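Local coordinates for deferrochelatase (Vibrio cholerae, PDB 5DE0), which binds heme b and probably acts as a peroxidase of the dye-decolorizing (DyP-type) family, at residues 79-84 and 89-94; 147-152 and 198-203; 214-219 and 264-269. All coordinates share one frame; numbering follows the deposited sequence.

Interaction 1 (79-84 and 89-94); sequences IDFPEL and THAPST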
loop_
_atom_site.group_PDB
_atom_site.type_symbol
_atom_site.label_atom_id
_atom_site.label_comp_id
_atom_site.label_asym_id
_atom_site.label_seq_id
_atom_site.Cartn_x
_atom_site.Cartn_y
_atom_site.Cartn_z
ATOM N N ILE B 79 24.475 -18.727 -2.805
ATOM C CA ILE B 79 25.375 -17.888 -3.591
ATOM C C ILE B 79 24.780 -16.502 -3.800
ATOM O O ILE B 79 23.611 -16.266 -3.491
ATOM C CB ILE B 79 25.673 -18.502 -4.977
ATOM C CG1 ILE B 79 24.402 -18.533 -5.830
ATOM C CG2 ILE B 79 26.270 -19.895 -4.844
ATOM C CD1 ILE B 79 24.624 -19.011 -7.250
ATOM N N ASP B 80 25.585 -15.585 -4.330
ATOM C CA ASP B 80 25.083 -14.278 -4.730
ATOM C C ASP B 80 24.173 -14.430 -5.940
ATOM O O ASP B 80 24.405 -15.285 -6.791
ATOM C CB ASP B 80 26.233 -13.320 -5.053
ATOM C CG ASP B 80 26.945 -12.822 -3.812
ATOM O OD1 ASP B 80 26.653 -13.330 -2.710
ATOM O OD2 ASP B 80 27.805 -11.924 -3.940
ATOM N N PHE B 81 23.137 -13.603 -6.008
ATOM C CA PHE B 81 22.225 -13.607 -7.144
ATOM C C PHE B 81 22.938 -13.066 -8.379
ATOM O O PHE B 81 23.258 -11.879 -8.442
ATOM C CB PHE B 81 20.982 -12.772 -6.828
ATOM C CG PHE B 81 19.887 -12.888 -7.849
ATOM C CD1 PHE B 81 19.854 -12.051 -8.951
ATOM C CD2 PHE B 81 18.874 -13.819 -7.693
ATOM C CE1 PHE B 81 18.842 -12.148 -9.886
ATOM C CE2 PHE B 81 17.856 -13.923 -8.623
ATOM C CZ PHE B 81 17.841 -13.086 -9.722
ATOM N N PRO B 82 23.198 -13.937 -9.366
ATOM C CA PRO B 82 23.915 -13.495 -10.565
ATOM C C PRO B 82 23.015 -12.708 -11.513
ATOM O O PRO B 82 21.825 -13.006 -11.607
ATOM C CB PRO B 82 24.361 -14.812 -11.203
ATOM C CG PRO B 82 23.292 -15.777 -10.818
ATOM C CD PRO B 82 22.817 -15.359 -9.443
ATOM N N GLU B 83 23.573 -11.715 -12.199
ATOM C CA GLU B 83 22.819 -10.981 -13.209
ATOM C C GLU B 83 22.642 -11.824 -14.465
ATOM O O GLU B 83 23.576 -12.497 -14.905
ATOM C CB GLU B 83 23.507 -9.661 -13.556
ATOM C CG GLU B 83 23.360 -8.587 -12.498
ATOM C CD GLU B 83 23.559 -7.193 -13.057
ATOM O OE1 GLU B 83 23.665 -7.061 -14.294
ATOM O OE2 GLU B 83 23.607 -6.230 -12.262
ATOM N N LEU B 84 21.443 -11.787 -15.038
ATOM C CA LEU B 84 21.142 -12.561 -16.236
ATOM C C LEU B 84 20.520 -11.685 -17.321
ATOM O O LEU B 84 19.778 -10.747 -17.026
ATOM C CB LEU B 84 20.202 -13.724 -15.903
ATOM C CG LEU B 84 20.634 -14.701 -14.805
ATOM C CD1 LEU B 84 19.555 -15.746 -14.566
ATOM C CD2 LEU B 84 21.957 -15.366 -15.153
ATOM N N THR B 89 15.456 -7.711 -21.446
ATOM C CA THR B 89 15.291 -8.989 -20.764
ATOM C C THR B 89 16.419 -9.149 -19.751
ATOM O O THR B 89 17.287 -10.011 -19.895
ATOM C CB THR B 89 15.290 -10.174 -21.754
ATOM O OG1 THR B 89 14.508 -9.837 -22.908
ATOM C CG2 THR B 89 14.711 -11.423 -21.102
ATOM N N HIS B 90 16.403 -8.298 -18.729
ATOM C CA HIS B 90 17.503 -8.225 -17.774
ATOM C C HIS B 90 17.060 -8.545 -16.345
ATOM O O HIS B 90 15.999 -8.108 -15.898
ATOM C CB HIS B 90 18.147 -6.834 -17.823
ATOM C CG HIS B 90 19.388 -6.706 -16.993
ATOM N ND1 HIS B 90 19.532 -5.747 -16.013
ATOM C CD2 HIS B 90 20.544 -7.410 -17.003
ATOM C CE1 HIS B 90 20.724 -5.869 -15.452
ATOM N NE2 HIS B 90 21.357 -6.870 -16.035
ATOM N N ALA B 91 17.888 -9.311 -15.639
ATOM C CA ALA B 91 17.629 -9.655 -14.246
ATOM C C ALA B 91 18.703 -9.053 -13.346
ATOM O O ALA B 91 19.747 -9.665 -13.126
ATOM C CB ALA B 91 17.564 -11.171 -14.067
ATOM N N PRO B 92 18.444 -7.844 -12.824
ATOM C CA PRO B 92 19.384 -7.097 -11.981
ATOM C C PRO B 92 19.696 -7.806 -10.665
ATOM O O PRO B 92 18.886 -8.597 -10.180
ATOM C CB PRO B 92 18.650 -5.775 -11.716
ATOM C CG PRO B 92 17.621 -5.677 -12.790
ATOM C CD PRO B 92 17.207 -7.086 -13.071
ATOM N N SER B 93 20.865 -7.520 -10.099
ATOM C CA SER B 93 21.240 -8.053 -8.793
ATOM C C SER B 93 21.239 -6.940 -7.752
ATOM O O SER B 93 21.854 -5.892 -7.954
ATOM C CB SER B 93 22.613 -8.724 -8.855
ATOM O OG SER B 93 22.942 -9.335 -7.618
ATOM N N THR B 94 20.546 -7.166 -6.641
ATOM C CA THR B 94 20.413 -6.145 -5.607
ATOM C C THR B 94 21.390 -6.369 -4.459
ATOM O O THR B 94 21.531 -7.487 -3.963
ATOM C CB THR B 94 18.980 -6.102 -5.037
ATOM O OG1 THR B 94 18.030 -6.110 -6.109
ATOM C CG2 THR B 94 18.778 -4.855 -4.192
#
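Two first torsions bring the carboxylate of Glu83 and the imidazole of His90 together across the chain reversal. In Glu83, CG stands anti to the carbonyl carbon (chi1 -75°) and the chain runs out extended beyond it, which carries the carboxylate alongside Ser93 to His90. In His90, CG lies opposite its own amide nitrogen (chi1 -173°), and the imidazole leans back toward 79-84. The resulting His-carboxylate hydrogen bond joins His90 NE2 to Glu83 OE1 at 2.9 Å. It leaves the ring edge nearly in plane but reaches the oxygen from above the carboxylate, the two planes being 75° apart, and the N-H is noticeably bent away from its acceptor. On the way, Glu83 CG rests 3.7 Å from Ser93 CB.

Beside them, the backbone pairs at the open end of a two-stranded antiparallel hairpin (84-86 with 89-91), farthest from its turn. Leu84 and Ala91 are a hydrogen-bonded pair: Ala91 N gives a short bond of 2.7 Å to Leu84 O, while the return bond from Leu84 N to Ala91 O is weak at 3.3 Å. Ala91 O also receives a CA-H contact from Glu83 CA. The CB atoms of Leu84 and Ala91 lie on the same face of the ladder, 4.1 Å apart.

Farther from the turn, a side chain takes over the bonding. Ser93 OG donates to Phe81 O at 2.7 Å, in the carbonyl plane. The Phe81 ring places CE1 3.6 Å from Pro92 O, while Leu263 of helix 257-266 and Tyr288 of strand 281-291 also pack against it.

Interaction 2 (147-152 and 198-203); sequences DGTENP and IGRTKP. With HEM (protoporphyrin IX containing Fe), chain F.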
loop_
_atom_site.group_PDB
_atom_site.type_symbol
_atom_site.label_atom_id
_atom_site.label_comp_id
_atom_site.label_asym_id
_atom_site.label_seq_id
_atom_site.Cartn_x
_atom_site.Cartn_y
_atom_site.Cartn_z
ATOM N N ASP B 147 -2.551 -16.697 -10.488
ATOM C CA ASP B 147 -1.193 -17.059 -10.098
ATOM C C ASP B 147 -1.200 -18.021 -8.914
ATOM O O ASP B 147 -1.794 -17.734 -7.875
ATOM C CB ASP B 147 -0.384 -15.805 -9.758
ATOM C CG ASP B 147 1.068 -16.116 -9.448
ATOM O OD1 ASP B 147 1.589 -17.126 -9.967
ATOM O OD2 ASP B 147 1.690 -15.350 -8.683
ATOM N N GLY B 148 -0.539 -19.163 -9.078
ATOM C CA GLY B 148 -0.442 -20.148 -8.015
ATOM C C GLY B 148 -1.227 -21.418 -8.288
ATOM O O GLY B 148 -1.429 -22.233 -7.388
ATOM N N THR B 149 -1.666 -21.586 -9.532
ATOM C CA THR B 149 -2.472 -22.744 -9.919
ATOM C C THR B 149 -1.750 -24.069 -9.673
ATOM O O THR B 149 -2.315 -24.985 -9.073
ATOM C CB THR B 149 -2.880 -22.665 -11.403
ATOM O OG1 THR B 149 -3.682 -21.495 -11.616
ATOM C CG2 THR B 149 -3.675 -23.898 -11.808
ATOM N N GLU B 150 -0.504 -24.169 -10.128
ATOM C CA GLU B 150 0.275 -25.390 -9.950
ATOM C C GLU B 150 1.218 -25.301 -8.754
ATOM O O GLU B 150 2.114 -26.129 -8.599
ATOM C CB GLU B 150 1.072 -25.708 -11.219
ATOM C CG GLU B 150 0.208 -25.942 -12.454
ATOM C CD GLU B 150 -0.688 -27.162 -12.325
ATOM O OE1 GLU B 150 -0.293 -28.125 -11.634
ATOM O OE2 GLU B 150 -1.789 -27.155 -12.913
ATOM N N ASN B 151 1.016 -24.292 -7.913
ATOM C CA ASN B 151 1.800 -24.147 -6.692
ATOM C C ASN B 151 1.501 -25.312 -5.753
ATOM O O ASN B 151 0.333 -25.630 -5.518
ATOM C CB ASN B 151 1.492 -22.809 -6.012
ATOM C CG ASN B 151 2.631 -22.313 -5.132
ATOM O OD1 ASN B 151 3.807 -22.471 -5.462
ATOM N ND2 ASN B 151 2.281 -21.700 -4.007
ATOM N N PRO B 152 2.554 -25.963 -5.226
ATOM C CA PRO B 152 2.424 -27.117 -4.327
ATOM C C PRO B 152 1.413 -26.883 -3.207
ATOM O O PRO B 152 1.239 -25.749 -2.759
ATOM C CB PRO B 152 3.837 -27.279 -3.766
ATOM C CG PRO B 152 4.712 -26.775 -4.854
ATOM C CD PRO B 152 3.966 -25.634 -5.490
ATOM N N ILE B 198 1.440 -16.864 -21.674
ATOM C CA ILE B 198 1.466 -17.508 -20.365
ATOM C C ILE B 198 1.620 -19.021 -20.492
ATOM O O ILE B 198 2.505 -19.620 -19.874
ATOM C CB ILE B 198 0.189 -17.191 -19.558
ATOM C CG1 ILE B 198 0.114 -15.696 -19.242
ATOM C CG2 ILE B 198 0.147 -18.001 -18.269
ATOM C CD1 ILE B 198 1.258 -15.199 -18.388
ATOM N N GLY B 199 0.758 -19.634 -21.297
ATOM C CA GLY B 199 0.780 -21.073 -21.484
ATOM C C GLY B 199 -0.425 -21.743 -20.853
ATOM O O GLY B 199 -0.549 -22.967 -20.880
ATOM N N ARG B 200 -1.309 -20.934 -20.272
ATOM C CA ARG B 200 -2.543 -21.435 -19.674
ATOM C C ARG B 200 -3.736 -20.568 -20.063
ATOM O O ARG B 200 -3.575 -19.427 -20.498
ATOM C CB ARG B 200 -2.427 -21.494 -18.147
ATOM C CG ARG B 200 -1.330 -22.408 -17.629
ATOM C CD ARG B 200 -1.365 -22.509 -16.115
ATOM N NE ARG B 200 -2.432 -23.386 -15.647
ATOM C CZ ARG B 200 -2.271 -24.680 -15.395
ATOM N NH1 ARG B 200 -1.085 -25.247 -15.566
ATOM N NH2 ARG B 200 -3.295 -25.410 -14.971
ATOM N N THR B 201 -4.934 -21.120 -19.898
ATOM C CA THR B 201 -6.161 -20.380 -20.153
ATOM C C THR B 201 -6.310 -19.282 -19.104
ATOM O O THR B 201 -5.880 -19.446 -17.966
ATOM C CB THR B 201 -7.394 -21.304 -20.132
ATOM O OG1 THR B 201 -7.085 -22.530 -20.805
ATOM C CG2 THR B 201 -8.575 -20.644 -20.820
ATOM N N LYS B 202 -6.911 -18.163 -19.488
ATOM C CA LYS B 202 -7.011 -17.014 -18.590
ATOM C C LYS B 202 -8.142 -17.116 -17.553
ATOM O O LYS B 202 -7.900 -16.884 -16.369
ATOM C CB LYS B 202 -7.161 -15.723 -19.404
ATOM C CG LYS B 202 -7.046 -14.452 -18.586
ATOM C CD LYS B 202 -6.949 -13.229 -19.481
ATOM C CE LYS B 202 -6.719 -11.968 -18.668
ATOM N NZ LYS B 202 -6.465 -10.777 -19.523
ATOM N N PRO B 203 -9.375 -17.459 -17.974
ATOM C CA PRO B 203 -10.422 -17.471 -16.944
ATOM C C PRO B 203 -10.314 -18.616 -15.935
ATOM O O PRO B 203 -10.595 -18.393 -14.757
ATOM C CB PRO B 203 -11.712 -17.601 -17.761
ATOM C CG PRO B 203 -11.293 -18.267 -19.015
ATOM C CD PRO B 203 -9.933 -17.720 -19.313
HETATM C CHA HEM F . 3.458 -20.604 -13.043
HETATM C CHB HEM F . 8.023 -19.929 -11.549
HETATM C CHC HEM F . 7.722 -15.196 -12.631
HETATM C CHD HEM F . 2.947 -15.737 -13.283
HETATM C C1A HEM F . 4.722 -20.838 -12.547
HETATM C C2A HEM F . 5.251 -22.117 -12.117
HETATM C C3A HEM F . 6.509 -21.928 -11.702
HETATM C C4A HEM F . 6.822 -20.524 -11.858
HETATM C CMA HEM F . 7.473 -23.003 -11.154
HETATM C CAA HEM F . 4.487 -23.459 -12.138
HETATM C CBA HEM F . 4.976 -24.281 -13.329
HETATM C CGA HEM F . 4.138 -25.521 -13.476
HETATM O O1A HEM F . 3.008 -25.419 -14.019
HETATM O O2A HEM F . 4.605 -26.609 -13.054
HETATM C C1B HEM F . 8.361 -18.618 -11.792
HETATM C C2B HEM F . 9.696 -18.069 -11.720
HETATM C C3B HEM F . 9.633 -16.770 -12.009
HETATM C C4B HEM F . 8.242 -16.432 -12.288
HETATM C CMB HEM F . 10.981 -18.847 -11.357
HETATM C CAB HEM F . 10.878 -15.854 -12.027
HETATM C CBB HEM F . 10.799 -14.546 -12.264
HETATM C C1C HEM F . 6.393 -14.912 -12.871
HETATM C C2C HEM F . 5.826 -13.604 -13.146
HETATM C C3C HEM F . 4.500 -13.761 -13.323
HETATM C C4C HEM F . 4.198 -15.171 -13.172
HETATM C CMC HEM F . 6.654 -12.299 -13.202
HETATM C CAC HEM F . 3.398 -12.720 -13.645
HETATM C CBC HEM F . 3.621 -11.430 -13.914
HETATM C C1D HEM F . 2.654 -17.080 -13.401
HETATM C C2D HEM F . 1.418 -17.622 -13.917
HETATM C C3D HEM F . 1.576 -19.145 -13.840
HETATM C C4D HEM F . 2.893 -19.370 -13.287
HETATM C CMD HEM F . 0.193 -16.840 -14.436
HETATM C CAD HEM F . 0.546 -20.209 -14.272
HETATM C CBD HEM F . -0.412 -20.525 -13.129
HETATM C CGD HEM F . 0.339 -21.159 -11.989
HETATM O O1D HEM F . 0.681 -20.435 -11.019
HETATM O O2D HEM F . 0.596 -22.390 -12.043
HETATM N NA HEM F . 5.709 -19.889 -12.375
HETATM N NB HEM F . 7.499 -17.593 -12.142
HETATM N NC HEM F . 5.370 -15.841 -12.898
HETATM N ND HEM F . 3.488 -18.135 -13.045
HETATM FE FE HEM F . 5.517 -17.874 -12.703
#
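Charge pairing between Glu150 and Arg200 is the polar link across this contact. Glu150 OE2 meets Arg200 NH2 at 3.1 Å in a salt bridge whose hydrogen bond is weak, with an N-H...O angle of only 121°. The carboxylate and guanidinium planes are turned 42° against each other, and OE2 comes in obliquely. The stronger partner of Arg200 NH2 is Ser205 O, so the weak bond to Glu150 is the lesser of two holds on this nitrogen.

An apolar group covers the guanidinium on one side: Thr149 CG2 sits over one of its faces, 3.5 Å from Arg200 NH2; with this methyl anti to the backbone N, OG1 turns instead to Ser205 OG, its hydrogen-bonding partner. The arginine chain bends about CG-CD (chi3 77°), and Arg200 CD itself lies 3.5 Å from heme CAD, at the root of a propionate.

That propionate is clasped by the loop 147-152, where Asp147 and Gly148 end the GXXDG motif of DyP-type peroxidases. Within the loop, backbone amides hold it: Gly148 N donates to heme O1D at 2.6 Å and Glu150 N to heme O2D at 2.8 Å, so each carboxylate oxygen has its own N-H. Arg233 NH1, a further hydrogen-bonding partner of the heme, forms a salt bridge with Asp147 OD1. At the other propionate, Glu150 CG passes 3.3 Å from heme O1A.

Interaction 3 (214-219 and 264-269); sequences ASHVGR and ESMYGV. With HEM (protoporphyrin IX containing Fe), chain F.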
loop_
_atom_site.group_PDB
_atom_site.type_symbol
_atom_site.label_atom_id
_atom_site.label_comp_id
_atom_site.label_asym_id
_atom_site.label_seq_id
_atom_site.Cartn_x
_atom_site.Cartn_y
_atom_site.Cartn_z
ATOM N N ALA B 214 8.398 -21.248 -25.604
ATOM C CA ALA B 214 8.790 -19.898 -25.216
ATOM C C ALA B 214 7.764 -19.256 -24.284
ATOM O O ALA B 214 7.993 -18.169 -23.756
ATOM C CB ALA B 214 8.997 -19.034 -26.450
ATOM N N SER B 215 6.634 -19.928 -24.083
ATOM C CA SER B 215 5.643 -19.456 -23.123
ATOM C C SER B 215 6.213 -19.573 -21.717
ATOM O O SER B 215 7.154 -20.334 -21.489
ATOM C CB SER B 215 4.341 -20.249 -23.234
ATOM O OG SER B 215 4.477 -21.530 -22.645
ATOM N N HIS B 216 5.639 -18.831 -20.775
ATOM C CA HIS B 216 6.173 -18.790 -19.418
ATOM C C HIS B 216 6.196 -20.165 -18.755
ATOM O O HIS B 216 7.223 -20.583 -18.219
ATOM C CB HIS B 216 5.374 -17.820 -18.552
ATOM C CG HIS B 216 5.963 -17.618 -17.193
ATOM N ND1 HIS B 216 7.206 -17.056 -17.001
ATOM C CD2 HIS B 216 5.490 -17.920 -15.961
ATOM C CE1 HIS B 216 7.472 -17.011 -15.707
ATOM N NE2 HIS B 216 6.447 -17.530 -15.056
ATOM N N VAL B 217 5.064 -20.859 -18.789
ATOM C CA VAL B 217 4.985 -22.210 -18.244
ATOM C C VAL B 217 5.938 -23.131 -19.002
ATOM O O VAL B 217 6.583 -23.993 -18.408
ATOM C CB VAL B 217 3.547 -22.764 -18.307
ATOM C CG1 VAL B 217 3.508 -24.221 -17.864
ATOM C CG2 VAL B 217 2.621 -21.920 -17.443
ATOM N N GLY B 218 6.044 -22.927 -20.312
ATOM C CA GLY B 218 6.981 -23.681 -21.124
ATOM C C GLY B 218 8.418 -23.483 -20.674
ATOM O O GLY B 218 9.257 -24.371 -20.828
ATOM N N ARG B 219 8.696 -22.311 -20.107
ATOM C CA ARG B 219 10.032 -21.982 -19.623
ATOM C C ARG B 219 10.301 -22.540 -18.227
ATOM O O ARG B 219 11.420 -22.954 -17.926
ATOM C CB ARG B 219 10.236 -20.465 -19.609
ATOM C CG ARG B 219 10.202 -19.787 -20.972
ATOM C CD ARG B 219 11.501 -19.979 -21.745
ATOM N NE ARG B 219 11.577 -21.283 -22.399
ATOM C CZ ARG B 219 12.607 -21.690 -23.134
ATOM N NH1 ARG B 219 13.653 -20.895 -23.311
ATOM N NH2 ARG B 219 12.590 -22.894 -23.691
ATOM N N GLU B 264 17.661 -19.271 -15.732
ATOM C CA GLU B 264 18.510 -19.428 -16.908
ATOM C C GLU B 264 17.682 -19.825 -18.126
ATOM O O GLU B 264 18.047 -19.528 -19.266
ATOM C CB GLU B 264 19.607 -20.462 -16.649
ATOM C CG GLU B 264 20.744 -19.947 -15.778
ATOM C CD GLU B 264 21.764 -21.018 -15.448
ATOM O OE1 GLU B 264 21.513 -22.200 -15.760
ATOM O OE2 GLU B 264 22.819 -20.673 -14.877
ATOM N N SER B 265 16.562 -20.496 -17.872
ATOM C CA SER B 265 15.637 -20.872 -18.933
ATOM C C SER B 265 14.814 -19.668 -19.382
ATOM O O SER B 265 14.524 -19.506 -20.567
ATOM C CB SER B 265 14.715 -22.000 -18.465
ATOM O OG SER B 265 13.761 -22.329 -19.457
ATOM N N MET B 266 14.448 -18.819 -18.426
ATOM C CA MET B 266 13.625 -17.647 -18.709
ATOM C C MET B 266 14.402 -16.554 -19.431
ATOM O O MET B 266 13.869 -15.886 -20.315
ATOM C CB MET B 266 13.035 -17.080 -17.414
ATOM C CG MET B 266 11.870 -17.876 -16.849
ATOM S SD MET B 266 11.293 -17.196 -15.285
ATOM C CE MET B 266 10.936 -15.507 -15.764
ATOM N N TYR B 267 15.664 -16.378 -19.053
ATOM C CA TYR B 267 16.452 -15.260 -19.557
ATOM C C TYR B 267 17.423 -15.661 -20.667
ATOM O O TYR B 267 18.417 -14.979 -20.910
ATOM C CB TYR B 267 17.205 -14.593 -18.403
ATOM C CG TYR B 267 16.317 -13.717 -17.543
ATOM C CD1 TYR B 267 16.211 -12.352 -17.790
ATOM C CD2 TYR B 267 15.574 -14.253 -16.499
ATOM C CE1 TYR B 267 15.399 -11.546 -17.016
ATOM C CE2 TYR B 267 14.756 -13.450 -15.718
ATOM C CZ TYR B 267 14.673 -12.099 -15.982
ATOM O OH TYR B 267 13.865 -11.295 -15.212
ATOM N N GLY B 268 17.121 -16.768 -21.338
ATOM C CA GLY B 268 17.832 -17.154 -22.545
ATOM C C GLY B 268 19.241 -17.696 -22.382
ATOM O O GLY B 268 20.017 -17.696 -23.336
ATOM N N VAL B 269 19.576 -18.163 -21.183
ATOM C CA VAL B 269 20.890 -18.751 -20.943
ATOM C C VAL B 269 20.921 -20.209 -21.395
ATOM O O VAL B 269 21.919 -20.682 -21.942
ATOM C CB VAL B 269 21.285 -18.666 -19.456
ATOM C CG1 VAL B 269 22.605 -19.387 -19.207
ATOM C CG2 VAL B 269 21.376 -17.216 -19.014
HETATM C CHA HEM F . 3.458 -20.604 -13.043
HETATM C CHB HEM F . 8.023 -19.929 -11.549
HETATM C CHC HEM F . 7.722 -15.196 -12.631
HETATM C CHD HEM F . 2.947 -15.737 -13.283
HETATM C C1A HEM F . 4.722 -20.838 -12.547
HETATM C C2A HEM F . 5.251 -22.117 -12.117
HETATM C C3A HEM F . 6.509 -21.928 -11.702
HETATM C C4A HEM F . 6.822 -20.524 -11.858
HETATM C CMA HEM F . 7.473 -23.003 -11.154
HETATM C CAA HEM F . 4.487 -23.459 -12.138
HETATM C CBA HEM F . 4.976 -24.281 -13.329
HETATM C CGA HEM F . 4.138 -25.521 -13.476
HETATM O O1A HEM F . 3.008 -25.419 -14.019
HETATM O O2A HEM F . 4.605 -26.609 -13.054
HETATM C C1B HEM F . 8.361 -18.618 -11.792
HETATM C C2B HEM F . 9.696 -18.069 -11.720
HETATM C C3B HEM F . 9.633 -16.770 -12.009
HETATM C C4B HEM F . 8.242 -16.432 -12.288
HETATM C CMB HEM F . 10.981 -18.847 -11.357
HETATM C CAB HEM F . 10.878 -15.854 -12.027
HETATM C CBB HEM F . 10.799 -14.546 -12.264
HETATM C C1C HEM F . 6.393 -14.912 -12.871
HETATM C C2C HEM F . 5.826 -13.604 -13.146
HETATM C C3C HEM F . 4.500 -13.761 -13.323
HETATM C C4C HEM F . 4.198 -15.171 -13.172
HETATM C CMC HEM F . 6.654 -12.299 -13.202
HETATM C CAC HEM F . 3.398 -12.720 -13.645
HETATM C CBC HEM F . 3.621 -11.430 -13.914
HETATM C C1D HEM F . 2.654 -17.080 -13.401
HETATM C C2D HEM F . 1.418 -17.622 -13.917
HETATM C C3D HEM F . 1.576 -19.145 -13.840
HETATM C C4D HEM F . 2.893 -19.370 -13.287
HETATM C CMD HEM F . 0.193 -16.840 -14.436
HETATM C CAD HEM F . 0.546 -20.209 -14.272
HETATM C CBD HEM F . -0.412 -20.525 -13.129
HETATM C CGD HEM F . 0.339 -21.159 -11.989
HETATM O O1D HEM F . 0.681 -20.435 -11.019
HETATM O O2D HEM F . 0.596 -22.390 -12.043
HETATM N NA HEM F . 5.709 -19.889 -12.375
HETATM N NB HEM F . 7.499 -17.593 -12.142
HETATM N NC HEM F . 5.370 -15.841 -12.898
HETATM N ND HEM F . 3.488 -18.135 -13.045
HETATM FE FE HEM F . 5.517 -17.874 -12.703
#
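Arg219 and Ser265 exchange hydrogen bonds where helix 216-220 meets the end of helix 257-266. Ser265 OG donates to Arg219 O at 2.9 Å, in the carbonyl plane and on a lone pair. In return, Arg219 NH1 reaches Ser265 O at 3.2 Å, a weak and strongly bent bond. Bends at chi2 and chi3 fold the arginine back until Ser265 OG lies over one face of its guanidinium. The charge is met chiefly by Asp271, whose OD1 forms a salt bridge with Arg219 NH2.

At the start of helix 216-220, Ser215 is the N-cap: its OG accepts from Gly218 N at 3.1 Å. In the next residue, His216 NE2 ligates the heme iron at 2.6 Å, while ND1 is hydrogen-bonded to Asp275 OD2. Met266 CE touches the ring edge in plane, 3.8 Å from His216 CE1, and Met266 SD packs 3.5 Å from heme CAB, on a vinyl group.

Both imidazole nitrogens are thus engaged, one by iron and one by a carboxylate, as in many heme peroxidases; iron and Asp275 together fix the ring's rotation, and the carboxylate would probably make the proximal ligand more electron-rich, favouring higher oxidation states of the iron.

In the fold
Interactions 2 and 3 both touch the heme, with centres 16 Å apart: one holds a propionate at the porphyrin rim, the other supplies the iron ligand. Asp147 of interaction 2 and His216 of interaction 3 lie on opposite faces of the porphyrin. The two join where helix 191-198 ends, as Ile198 O lies 3.0 Å from Val217 N, a probable hydrogen bond. Interaction 1, in the N-terminal half of the chain, approaches the heme less closely, the Phe81 side chain being about 8 Å away. It meets interaction 3 through Tyr267, which packs on the hairpin, with Ala91 CB 3.6 Å from Tyr267 CZ. Interactions 1 and 2 do not touch; their nearest atoms are about 14 Å apart.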